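Long-range contacts in ribulose bisphosphate carboxylase (Hyperthermus butylicus DSM 5456, PDB 6HUN), which probably catalyses the addition of CO2 and water to ribulose 1,5-bisphosphate, giving two molecules of 3-phosphoglycerate, as other RuBisCO large chains do: residues A[150-156]-A[320-325]; A[118-123]-A[137-142]; A[328-332]-A[344-348]. All coordinates share one frame. Where two conformers were deposited one is given. Residues are numbered along the deposited sequence.

Along the chain the three contacts follow in series: interaction 2, then interaction 1, then interaction 3. Interaction 2 lies in the N-terminal domain, between helix 115-122 and strand 132-141. Interaction 1 ties the loop between helices 144-147 and 156-164 to the end of helix 312-322 and the lead-in to barrel strand 326-328, and interaction 3 packs the loop after that strand on helix 339-352. Their centres are about 18 to 20 Å apart. Helix 312-322 is the common element: F118 rests on L318, F142 touches M321 (CE2 to SD 3.3 Å), and H347 meets M312 and F313. The N-terminal sheet and the TIM barrel are thus packed together within one subunit.

Interaction 1: residues A[150-156]-A[320-325]; sequences FPGPNKG and RMAGVD
Irregular segment 150-156 runs alongside the end of helix 312-322 and the turn after it, with CA atoms closest at P153-G323 (4.0 Å) and G156-D325 (5.0 Å); 459 Å² is buried. F150 (chi1 m) receives M321 CE over its ring face, 3.8 Å from the centroid and 18° off the normal, a CH-pi contact; M321 SD, 5.5 Å from the centroid, adds a Met-aromatic approach. P151 CG lies 3.9 Å from A322 O. G152 (phi/psi 69/-173) donates its N to M321 O (3.0 Å, 140°). A CA-H...O contact joins G152 CA and R320 O at 3.3 Å. P153 fits its ring into the turn: CD is 3.3 Å from R320 O and CG 3.2 Å from V324 O. N154 N binds a water (2.9 Å) that donates to G323 O (2.6 Å) and D325 OD2 (2.7 Å). K155 N and G156 N both donate to D325 OD1 (2.8 Å each), while D325 OD2 accepts from I292 N and K155 NZ bridges to D289. G323 has backbone angles (123/29) that call for glycine, and a CB would also crowd G152 O; bonding N to R320 O, it is C-prime of the Schellman motif ending the helix before TIM-barrel strand 326-328.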
ATOM      1  N   PHE A 150      12.762  12.173  -9.877  1.00 35.91           N
ATOM      2  CA  PHE A 150      11.481  11.596 -10.209  1.00 29.70           C
ATOM      3  C   PHE A 150      10.967  12.217 -11.513  1.00 30.05           C
ATOM      4  O   PHE A 150      11.306  13.369 -11.827  1.00 33.50           O
ATOM      5  CB  PHE A 150      10.488  11.864  -9.082  1.00 27.73           C
ATOM      6  CG  PHE A 150      10.875  11.195  -7.810  1.00 29.01           C
ATOM      7  CD1 PHE A 150      10.417   9.888  -7.551  1.00 28.60           C
ATOM      8  CD2 PHE A 150      11.659  11.839  -6.876  1.00 28.59           C
ATOM      9  CE1 PHE A 150      10.797   9.204  -6.388  1.00 33.84           C
ATOM     10  CE2 PHE A 150      12.048  11.154  -5.675  1.00 28.30           C
ATOM     11  CZ  PHE A 150      11.591   9.851  -5.431  1.00 32.86           C
ATOM     12  N   PRO A 151      10.229  11.464 -12.349  1.00 33.37           N
ATOM     13  CA  PRO A 151       9.904  12.008 -13.700  1.00 29.98           C
ATOM     14  C   PRO A 151       8.767  12.994 -13.675  1.00 29.89           C
ATOM     15  O   PRO A 151       8.709  13.896 -14.531  1.00 30.77           O
ATOM     16  CB  PRO A 151       9.487  10.770 -14.511  1.00 30.74           C
ATOM     17  CG  PRO A 151       9.033   9.775 -13.416  1.00 31.57           C
ATOM     18  CD  PRO A 151       9.932  10.027 -12.253  1.00 33.63           C
ATOM     19  N   GLY A 152       7.846  12.810 -12.733  1.00 28.74           N
ATOM     20  CA  GLY A 152       6.583  13.536 -12.743  1.00 26.59           C
ATOM     21  C   GLY A 152       5.714  13.084 -13.900  1.00 27.24           C
ATOM     22  O   GLY A 152       6.005  12.095 -14.602  1.00 28.70           O
ATOM     23  N   PRO A 153       4.599  13.778 -14.103  1.00 27.79           N
ATOM     24  CA  PRO A 153       3.664  13.373 -15.151  1.00 25.11           C
ATOM     25  C   PRO A 153       4.338  13.383 -16.519  1.00 27.83           C
ATOM     26  O   PRO A 153       5.225  14.226 -16.814  1.00 30.44           O
ATOM     27  CB  PRO A 153       2.535  14.435 -15.052  1.00 24.72           C
ATOM     28  CG  PRO A 153       2.614  14.964 -13.610  1.00 24.76           C
ATOM     29  CD  PRO A 153       4.108  14.895 -13.263  1.00 24.84           C
ATOM     30  N   ASN A 154       3.933  12.415 -17.352  1.00 26.95           N
ATOM     31  CA  ASN A 154       4.439  12.332 -18.734  1.00 30.98           C
ATOM     32  C   ASN A 154       3.821  13.438 -19.579  1.00 32.57           C
ATOM     33  O   ASN A 154       4.476  14.064 -20.416  1.00 32.97           O
ATOM     34  CB  ASN A 154       4.064  11.002 -19.349  1.00 28.66           C
ATOM     35  CG  ASN A 154       4.778  10.745 -20.690  1.00 32.62           C
ATOM     36  OD1 ASN A 154       5.871  11.218 -20.894  1.00 32.92           O
ATOM     37  ND2 ASN A 154       4.164   9.964 -21.574  1.00 34.85           N
ATOM     38  N   LYS A 155       2.539  13.671 -19.359  1.00 29.37           N
ATOM     39  CA  LYS A 155       1.750  14.595 -20.192  1.00 35.36           C
ATOM     40  C   LYS A 155       1.309  15.833 -19.444  1.00 34.28           C
ATOM     41  O   LYS A 155       1.472  16.945 -19.959  1.00 34.66           O
ATOM     42  CB  LYS A 155       0.518  13.886 -20.761  1.00 30.07           C
ATOM     43  CG  LYS A 155       0.854  12.736 -21.745  1.00 33.05           C
ATOM     44  CD  LYS A 155       1.470  13.300 -22.982  1.00 40.80           C
ATOM     45  CE  LYS A 155       1.884  12.167 -23.898  1.00 46.82           C
ATOM     46  NZ  LYS A 155       2.194  12.766 -25.202  1.00 49.75           N
ATOM     47  N   GLY A 156       0.855  15.668 -18.225  1.00 32.31           N
ATOM     48  CA  GLY A 156       0.333  16.777 -17.434  1.00 35.25           C
ATOM     49  C   GLY A 156      -0.979  17.319 -18.004  1.00 35.24           C
ATOM     50  O   GLY A 156      -1.550  16.798 -18.968  1.00 33.41           O
ATOM     51  N   ARG A 320       1.992  12.636  -7.891  1.00 19.88           N
ATOM     52  CA  ARG A 320       2.472  13.558  -8.903  1.00 24.34           C
ATOM     53  C   ARG A 320       3.957  13.335  -9.183  1.00 27.92           C
ATOM     54  O   ARG A 320       4.391  13.327 -10.336  1.00 23.28           O
ATOM     55  CB  ARG A 320       2.223  14.980  -8.415  1.00 21.67           C
ATOM     56  CG  ARG A 320       2.823  16.014  -9.399  1.00 23.84           C
ATOM     57  CD  ARG A 320       2.341  17.460  -8.982  1.00 24.85           C
ATOM     58  NE  ARG A 320       2.915  18.479  -9.900  1.00 27.21           N
ATOM     59  CZ  ARG A 320       2.819  19.801  -9.727  1.00 28.82           C
ATOM     60  NH1 ARG A 320       2.192  20.281  -8.659  1.00 28.40           N
ATOM     61  NH2 ARG A 320       3.387  20.645 -10.605  1.00 31.20           N
ATOM     62  N   MET A 321       4.748  13.129  -8.132  1.00 22.95           N
ATOM     63  CA  MET A 321       6.170  12.797  -8.342  1.00 26.24           C
ATOM     64  C   MET A 321       6.343  11.517  -9.158  1.00 25.46           C
ATOM     65  O   MET A 321       7.150  11.460 -10.101  1.00 24.49           O
ATOM     66  CB  MET A 321       6.828  12.631  -6.967  1.00 27.07           C
ATOM     67  CG  MET A 321       6.909  13.929  -6.220  1.00 29.25           C
ATOM     68  SD  MET A 321       7.321  13.656  -4.468  1.00 30.97           S
ATOM     69  CE  MET A 321       8.832  12.813  -4.873  1.00 27.77           C
ATOM     70  N   ALA A 322       5.566  10.479  -8.809  1.00 21.66           N
ATOM     71  CA  ALA A 322       5.741   9.171  -9.442  1.00 22.67           C
ATOM     72  C   ALA A 322       5.274   9.203 -10.872  1.00 25.55           C
ATOM     73  O   ALA A 322       5.819   8.468 -11.717  1.00 29.82           O
ATOM     74  CB  ALA A 322       4.971   8.086  -8.674  1.00 20.91           C
ATOM     75  N   GLY A 323       4.285  10.054 -11.167  1.00 25.31           N
ATOM     76  CA  GLY A 323       3.985  10.331 -12.555  1.00 25.24           C
ATOM     77  C   GLY A 323       2.574  10.067 -13.011  1.00 24.72           C
ATOM     78  O   GLY A 323       2.386   9.910 -14.225  1.00 29.81           O
ATOM     79  N   VAL A 324       1.536  10.164 -12.125  1.00 22.15           N
ATOM     80  CA  VAL A 324       0.168  10.200 -12.669  1.00 20.48           C
ATOM     81  C   VAL A 324      -0.050  11.513 -13.409  1.00 26.08           C
ATOM     82  O   VAL A 324       0.568  12.549 -13.105  1.00 28.00           O
ATOM     83  CB  VAL A 324      -0.895   9.983 -11.570  1.00 22.98           C
ATOM     84  CG1 VAL A 324      -0.539   8.681 -10.722  1.00 20.47           C
ATOM     85  CG2 VAL A 324      -0.985  11.164 -10.692  1.00 21.47           C
ATOM     86  N   ASP A 325      -0.919  11.469 -14.422  1.00 22.82           N
ATOM     87  CA  ASP A 325      -1.372  12.699 -15.067  1.00 24.09           C
ATOM     88  C   ASP A 325      -2.699  13.185 -14.519  1.00 23.18           C
ATOM     89  O   ASP A 325      -3.060  14.363 -14.729  1.00 25.82           O
ATOM     90  CB  ASP A 325      -1.542  12.494 -16.553  1.00 25.48           C
ATOM     91  CG  ASP A 325      -0.220  12.146 -17.227  1.00 27.89           C
ATOM     92  OD1 ASP A 325       0.601  13.057 -17.363  1.00 31.25           O
ATOM     93  OD2 ASP A 325      -0.002  10.954 -17.495  1.00 31.46           O
TER
HETATM   94  O   HOH W   1       2.472  10.025 -16.815  1.00 25.46           O

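Interaction 2: residues A[118-123]-A[137-142]; sequences FASSIL and VEDVYF
Helix 118-122 crosses above strand 137-141 with 12.3 Å between the axes and 124° between their N-to-C directions, a gap filled by apolar side chains that bury 221 Å². F118 (chi1 t) projects toward the strand as the first bump: its CZ abuts V140 CG2 at 4.0 Å, V140 lying at the ring edge, while F142 (chi1 m) presents its edge to the F118 face in an offset edge-to-face pair (centroids 5.3 Å, planes 61°, CE1 to CE1 3.5 Å). V137 and V140, both chi1 t, point to the same side although three positions apart, because E138 and D139 form a classic beta bulge opposite V44 in the mixed sheet of the RuBisCO N-terminal domain. Away from this sheet, S121 OG of the helix hydrogen-bonds N207 ND2 of the second subunit. One turn after F118, I122 (m, t) drops CG2 into the hollow between the valines, 4.1 Å from V140 CG2 and 4.3 Å from V137 CG1. L123 (m, t), just past the helix, extends CD2 to V137 CG2 at 3.7 Å.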
ATOM      1  N   PHE A 118      11.720   5.644  -0.304  1.00 24.76           N
ATOM      2  CA  PHE A 118      11.239   6.781   0.480  1.00 22.67           C
ATOM      3  C   PHE A 118      10.222   6.335   1.489  1.00 22.96           C
ATOM      4  O   PHE A 118      10.333   6.625   2.695  1.00 25.04           O
ATOM      5  CB  PHE A 118      10.616   7.868  -0.449  1.00 25.29           C
ATOM      6  CG  PHE A 118       9.810   8.863   0.322  1.00 26.78           C
ATOM      7  CD1 PHE A 118      10.469   9.915   0.943  1.00 31.90           C
ATOM      8  CD2 PHE A 118       8.447   8.701   0.503  1.00 27.88           C
ATOM      9  CE1 PHE A 118       9.770  10.807   1.707  1.00 35.26           C
ATOM     10  CE2 PHE A 118       7.715   9.603   1.284  1.00 32.19           C
ATOM     11  CZ  PHE A 118       8.398  10.640   1.904  1.00 27.47           C
ATOM     12  N   ALA A 119       9.238   5.549   1.031  1.00 19.66           N
ATOM     13  CA  ALA A 119       8.174   5.095   1.920  1.00 18.47           C
ATOM     14  C   ALA A 119       8.711   4.175   3.017  1.00 18.38           C
ATOM     15  O   ALA A 119       8.193   4.171   4.144  1.00 20.77           O
ATOM     16  CB  ALA A 119       7.106   4.359   1.123  1.00 20.39           C
ATOM     17  N   SER A 120       9.709   3.348   2.706  0.57 22.57           N
ATOM     18  CA  SER A 120      10.185   2.459   3.763  0.57 25.34           C
ATOM     19  C   SER A 120      10.821   3.223   4.916  0.57 27.48           C
ATOM     20  O   SER A 120      10.905   2.674   6.020  0.57 29.43           O
ATOM     21  CB  SER A 120      11.205   1.465   3.219  0.57 28.11           C
ATOM     22  OG  SER A 120      12.401   2.137   2.863  0.57 29.15           O
ATOM     23  N   SER A 121      11.292   4.449   4.668  1.00 26.09           N
ATOM     24  CA  SER A 121      11.895   5.297   5.716  1.00 30.88           C
ATOM     25  C   SER A 121      10.818   6.100   6.436  1.00 29.98           C
ATOM     26  O   SER A 121      10.520   5.889   7.616  1.00 34.27           O
ATOM     27  CB  SER A 121      12.883   6.268   5.066  1.00 30.34           C
ATOM     28  OG  SER A 121      14.114   5.550   4.837  1.00 39.45           O
ATOM     29  N   ILE A 122      10.212   7.010   5.700  1.00 24.44           N
ATOM     30  CA  ILE A 122       9.318   8.016   6.301  1.00 21.41           C
ATOM     31  C   ILE A 122       7.899   7.483   6.493  1.00 24.40           C
ATOM     32  O   ILE A 122       7.156   8.028   7.341  1.00 25.08           O
ATOM     33  CB  ILE A 122       9.383   9.266   5.431  1.00 23.99           C
ATOM     34  CG1 ILE A 122      10.775   9.908   5.660  1.00 34.63           C
ATOM     35  CG2 ILE A 122       8.311  10.295   5.762  1.00 24.09           C
ATOM     36  CD1 ILE A 122      10.999  11.104   4.813  1.00 40.93           C
ATOM     37  N   LEU A 123       7.510   6.447   5.746  1.00 21.96           N
ATOM     38  CA  LEU A 123       6.201   5.804   5.935  1.00 17.32           C
ATOM     39  C   LEU A 123       6.345   4.382   6.433  1.00 21.15           C
ATOM     40  O   LEU A 123       5.488   3.538   6.156  1.00 21.78           O
ATOM     41  CB  LEU A 123       5.359   5.770   4.624  1.00 17.08           C
ATOM     42  CG  LEU A 123       5.268   7.155   3.969  1.00 21.30           C
ATOM     43  CD1 LEU A 123       4.413   7.016   2.664  1.00 19.90           C
ATOM     44  CD2 LEU A 123       4.646   8.172   4.938  1.00 23.63           C
ATOM     45  N   VAL A 137       1.563  11.310   9.087  1.00 20.36           N
ATOM     46  CA  VAL A 137       2.549  12.026   8.264  1.00 20.70           C
ATOM     47  C   VAL A 137       1.760  13.053   7.478  1.00 20.01           C
ATOM     48  O   VAL A 137       0.948  12.683   6.625  1.00 17.93           O
ATOM     49  CB  VAL A 137       3.342  11.095   7.330  1.00 20.71           C
ATOM     50  CG1 VAL A 137       4.488  11.944   6.726  1.00 19.88           C
ATOM     51  CG2 VAL A 137       3.942   9.946   8.156  1.00 20.40           C
ATOM     52  N   GLU A 138       1.977  14.331   7.783  1.00 22.42           N
ATOM     53  CA  GLU A 138       1.123  15.365   7.206  1.00 23.37           C
ATOM     54  C   GLU A 138       1.647  15.869   5.845  1.00 21.14           C
ATOM     55  O   GLU A 138       0.857  16.127   4.917  1.00 21.26           O
ATOM     56  CB  GLU A 138       1.021  16.552   8.181  1.00 28.50           C
ATOM     57  CG  GLU A 138       0.524  16.228   9.587  1.00 25.57           C
ATOM     58  CD  GLU A 138      -1.000  16.000   9.664  1.00 27.22           C
ATOM     59  OE1 GLU A 138      -1.677  15.740   8.651  1.00 28.78           O
ATOM     60  OE2 GLU A 138      -1.533  15.994  10.797  1.00 38.44           O
ATOM     61  N   ASP A 139       2.964  16.032   5.725  1.00 21.90           N
ATOM     62  CA  ASP A 139       3.542  16.553   4.509  1.00 24.79           C
ATOM     63  C   ASP A 139       5.039  16.280   4.540  1.00 27.17           C
ATOM     64  O   ASP A 139       5.631  16.096   5.602  1.00 24.80           O
ATOM     65  CB  ASP A 139       3.296  18.080   4.406  1.00 25.27           C
ATOM     66  CG  ASP A 139       3.502  18.613   2.977  1.00 28.67           C
ATOM     67  OD1 ASP A 139       3.769  17.784   2.058  1.00 26.79           O
ATOM     68  OD2 ASP A 139       3.310  19.845   2.787  1.00 31.43           O
ATOM     69  N   VAL A 140       5.655  16.363   3.367  1.00 24.07           N
ATOM     70  CA  VAL A 140       7.108  16.177   3.247  1.00 23.86           C
ATOM     71  C   VAL A 140       7.540  17.143   2.188  1.00 26.51           C
ATOM     72  O   VAL A 140       6.922  17.189   1.120  1.00 28.80           O
ATOM     73  CB  VAL A 140       7.499  14.732   2.857  1.00 22.78           C
ATOM     74  CG1 VAL A 140       9.025  14.627   2.684  1.00 25.38           C
ATOM     75  CG2 VAL A 140       7.086  13.756   3.969  1.00 21.48           C
ATOM     76  N   TYR A 141       8.590  17.916   2.512  1.00 28.03           N
ATOM     77  CA  TYR A 141       9.206  18.846   1.586  1.00 30.09           C
ATOM     78  C   TYR A 141      10.336  18.103   0.909  1.00 30.93           C
ATOM     79  O   TYR A 141      11.198  17.519   1.596  1.00 31.77           O
ATOM     80  CB  TYR A 141       9.765  20.046   2.332  1.00 32.81           C
ATOM     81  CG  TYR A 141      10.874  20.738   1.525  1.00 35.65           C
ATOM     82  CD1 TYR A 141      10.540  21.549   0.463  1.00 39.83           C
ATOM     83  CD2 TYR A 141      12.213  20.529   1.805  1.00 37.85           C
ATOM     84  CE1 TYR A 141      11.532  22.226  -0.305  1.00 41.54           C
ATOM     85  CE2 TYR A 141      13.257  21.193   1.018  1.00 40.80           C
ATOM     86  CZ  TYR A 141      12.866  22.021  -0.028  1.00 42.60           C
ATOM     87  OH  TYR A 141      13.782  22.684  -0.821  1.00 44.17           O
ATOM     88  N   PHE A 142      10.325  18.120  -0.423  1.00 30.88           N
ATOM     89  CA  PHE A 142      11.353  17.475  -1.225  1.00 31.87           C
ATOM     90  C   PHE A 142      12.259  18.551  -1.807  1.00 34.97           C
ATOM     91  O   PHE A 142      11.754  19.424  -2.524  1.00 35.32           O
ATOM     92  CB  PHE A 142      10.739  16.644  -2.340  1.00 29.88           C
ATOM     93  CG  PHE A 142       9.931  15.496  -1.818  1.00 32.30           C
ATOM     94  CD1 PHE A 142      10.579  14.400  -1.290  1.00 36.26           C
ATOM     95  CD2 PHE A 142       8.578  15.564  -1.761  1.00 33.51           C
ATOM     96  CE1 PHE A 142       9.842  13.330  -0.762  1.00 36.23           C
ATOM     97  CE2 PHE A 142       7.827  14.471  -1.262  1.00 29.31           C
ATOM     98  CZ  PHE A 142       8.473  13.390  -0.756  1.00 31.95           C
TER

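Interaction 3: residues A[328-332]-A[344-348]; sequences HVGTP and VLEHT
Segment 344-348 is regular helix within 339-352, with T348 N bonded to V344 O at 3.0 Å; segment 328-332 leaves barrel strand 326-328 and runs past it in the opposite sense, so that CA atoms pair V329 with H347 (5.8 Å) and P332 with V344 (6.1 Å). The turn is made at V329 (phi/psi -105/4) and G330 (80/171), angles at which a CB on G330 would jam against the V329 carbonyl. T331 (-101/127) extends the chain again, its CB directed away from the helix and poorly ordered. Together the two segments bury 275 Å².

V329 (chi1 m) and V344 (chi1 t) are the central apolar pair, CG2 to CG1 4.3 Å. V329 CG2 also meets T348 CG2 at 3.9 Å, and V329 CB lies 3.7 Å from H347 CB. V344 CG1 packs on P332 CB (3.9 Å) and on G330 O (3.4 Å), and V344 CG2 on T331 O (3.6 Å). H347 (chi1 m) turns its ring edge to the loop and donates ND1 to V329 O at 2.8 Å, 172°. Residues 333-336 are not modelled, so the ordered chain breaks off after P332, short of K336, the predicted transition-state stabiliser. This is the start of RuBisCO loop 6.

H328, a predicted substrate ligand, accepts G330 N at its ND1 (2.9 Å, 156°), and its NE2 is hydrogen-bonded with S381 OG. The two imidazoles therefore play opposite parts: H347 ND1 carries a proton for the V329 carbonyl, whereas H328 ND1 must be unprotonated to receive the next amide.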
ATOM      1  N   HIS A 328      -7.536  11.757  -8.153  1.00 21.06           N
ATOM      2  CA  HIS A 328      -8.746  12.230  -7.489  1.00 22.35           C
ATOM      3  C   HIS A 328      -8.333  12.939  -6.194  1.00 27.48           C
ATOM      4  O   HIS A 328      -7.528  12.404  -5.425  1.00 32.21           O
ATOM      5  CB  HIS A 328      -9.646  11.022  -7.196  1.00 24.95           C
ATOM      6  CG  HIS A 328     -11.058  11.363  -6.885  1.00 33.61           C
ATOM      7  ND1 HIS A 328     -11.423  12.090  -5.776  1.00 42.53           N
ATOM      8  CD2 HIS A 328     -12.208  11.055  -7.530  1.00 42.01           C
ATOM      9  CE1 HIS A 328     -12.738  12.239  -5.754  1.00 43.60           C
ATOM     10  NE2 HIS A 328     -13.240  11.613  -6.804  1.00 43.92           N
ATOM     11  N   VAL A 329      -8.893  14.112  -5.961  1.00 30.38           N
ATOM     12  CA  VAL A 329      -8.558  14.952  -4.819  1.00 36.56           C
ATOM     13  C   VAL A 329      -9.633  14.933  -3.752  1.00 45.86           C
ATOM     14  O   VAL A 329      -9.540  15.701  -2.762  1.00 41.66           O
ATOM     15  CB  VAL A 329      -8.309  16.416  -5.254  1.00 33.00           C
ATOM     16  CG1 VAL A 329      -7.052  16.498  -6.056  1.00 32.82           C
ATOM     17  CG2 VAL A 329      -9.460  16.972  -6.061  1.00 36.42           C
ATOM     18  N   GLY A 330     -10.669  14.136  -3.925  1.00 36.10           N
ATOM     19  CA  GLY A 330     -11.724  14.159  -2.928  1.00 52.94           C
ATOM     20  C   GLY A 330     -12.664  15.330  -3.110  1.00 55.46           C
ATOM     21  O   GLY A 330     -12.421  16.255  -3.879  1.00 59.64           O
ATOM     22  N   THR A 331     -13.780  15.292  -2.328  1.00 60.27           N
ATOM     23  CA  THR A 331     -15.040  15.900  -2.740  1.00 66.99           C
ATOM     24  C   THR A 331     -15.293  17.256  -2.070  1.00 65.22           C
ATOM     25  O   THR A 331     -15.264  17.343  -0.825  1.00 70.93           O
ATOM     26  CB  THR A 331     -16.159  14.922  -2.413  1.00 71.13           C
ATOM     27  OG1 THR A 331     -16.010  14.509  -1.047  1.00 75.09           O
ATOM     28  CG2 THR A 331     -16.018  13.676  -3.291  1.00 68.02           C
ATOM     29  N   PRO A 332     -15.579  18.330  -2.853  1.00 63.68           N
ATOM     30  CA  PRO A 332     -15.751  19.731  -2.410  1.00 63.92           C
ATOM     31  C   PRO A 332     -17.199  20.178  -2.205  1.00 63.79           C
ATOM     32  O   PRO A 332     -17.440  21.333  -1.828  1.00 64.49           O
ATOM     33  CB  PRO A 332     -15.139  20.525  -3.565  1.00 66.80           C
ATOM     34  CG  PRO A 332     -15.494  19.687  -4.782  1.00 65.35           C
ATOM     35  CD  PRO A 332     -15.517  18.229  -4.327  1.00 59.94           C
ATOM     36  N   VAL A 344      -9.723  20.009   0.381  1.00 41.07           N
ATOM     37  CA  VAL A 344      -9.820  19.647  -1.032  1.00 36.41           C
ATOM     38  C   VAL A 344      -9.159  20.717  -1.882  1.00 36.49           C
ATOM     39  O   VAL A 344      -8.525  20.410  -2.918  1.00 33.90           O
ATOM     40  CB  VAL A 344     -11.285  19.421  -1.455  1.00 47.35           C
ATOM     41  CG1 VAL A 344     -11.421  19.335  -3.006  1.00 48.93           C
ATOM     42  CG2 VAL A 344     -11.805  18.153  -0.795  1.00 44.30           C
ATOM     43  N   LEU A 345      -9.288  21.986  -1.460  1.00 31.80           N
ATOM     44  CA  LEU A 345      -8.663  23.076  -2.218  1.00 38.24           C
ATOM     45  C   LEU A 345      -7.143  23.025  -2.097  1.00 39.16           C
ATOM     46  O   LEU A 345      -6.434  23.316  -3.064  1.00 32.56           O
ATOM     47  CB  LEU A 345      -9.193  24.458  -1.787  1.00 44.89           C
ATOM     48  CG  LEU A 345     -10.423  24.993  -2.528  1.00 53.91           C
ATOM     49  CD1 LEU A 345     -11.445  23.871  -2.763  1.00 55.21           C
ATOM     50  CD2 LEU A 345     -11.073  26.130  -1.743  1.00 56.70           C
ATOM     51  N   GLU A 346      -6.613  22.632  -0.927  1.00 36.34           N
ATOM     52  CA  GLU A 346      -5.166  22.446  -0.805  1.00 36.55           C
ATOM     53  C   GLU A 346      -4.675  21.277  -1.655  1.00 28.27           C
ATOM     54  O   GLU A 346      -3.593  21.362  -2.262  1.00 29.47           O
ATOM     55  CB  GLU A 346      -4.782  22.274   0.689  1.00 34.90           C
ATOM     56  CG  GLU A 346      -5.007  23.602   1.454  1.00 39.40           C
ATOM     57  CD  GLU A 346      -4.329  24.855   0.795  1.00 52.05           C
ATOM     58  OE1 GLU A 346      -3.090  24.926   0.828  1.00 54.74           O
ATOM     59  OE2 GLU A 346      -5.004  25.789   0.241  1.00 54.14           O
ATOM     60  N   HIS A 347      -5.448  20.178  -1.717  1.00 23.92           N
ATOM     61  CA  HIS A 347      -5.121  19.058  -2.617  1.00 25.00           C
ATOM     62  C   HIS A 347      -5.005  19.504  -4.069  1.00 23.09           C
ATOM     63  O   HIS A 347      -4.116  19.049  -4.795  1.00 26.56           O
ATOM     64  CB  HIS A 347      -6.180  17.982  -2.608  1.00 29.08           C
ATOM     65  CG  HIS A 347      -6.343  17.269  -1.308  1.00 30.41           C
ATOM     66  ND1 HIS A 347      -7.383  16.391  -1.086  1.00 30.64           N
ATOM     67  CD2 HIS A 347      -5.618  17.314  -0.163  1.00 31.44           C
ATOM     68  CE1 HIS A 347      -7.284  15.920   0.149  1.00 33.79           C
ATOM     69  NE2 HIS A 347      -6.227  16.469   0.732  1.00 32.15           N
ATOM     70  N   THR A 348      -5.981  20.275  -4.544  1.00 26.00           N
ATOM     71  CA  THR A 348      -5.890  20.738  -5.940  1.00 25.22           C
ATOM     72  C   THR A 348      -4.680  21.640  -6.114  1.00 29.57           C
ATOM     73  O   THR A 348      -3.965  21.544  -7.120  1.00 29.58           O
ATOM     74  CB  THR A 348      -7.163  21.513  -6.381  1.00 32.27           C
ATOM     75  OG1 THR A 348      -7.177  22.802  -5.767  1.00 39.89           O
ATOM     76  CG2 THR A 348      -8.440  20.730  -6.038  1.00 25.57           C
TER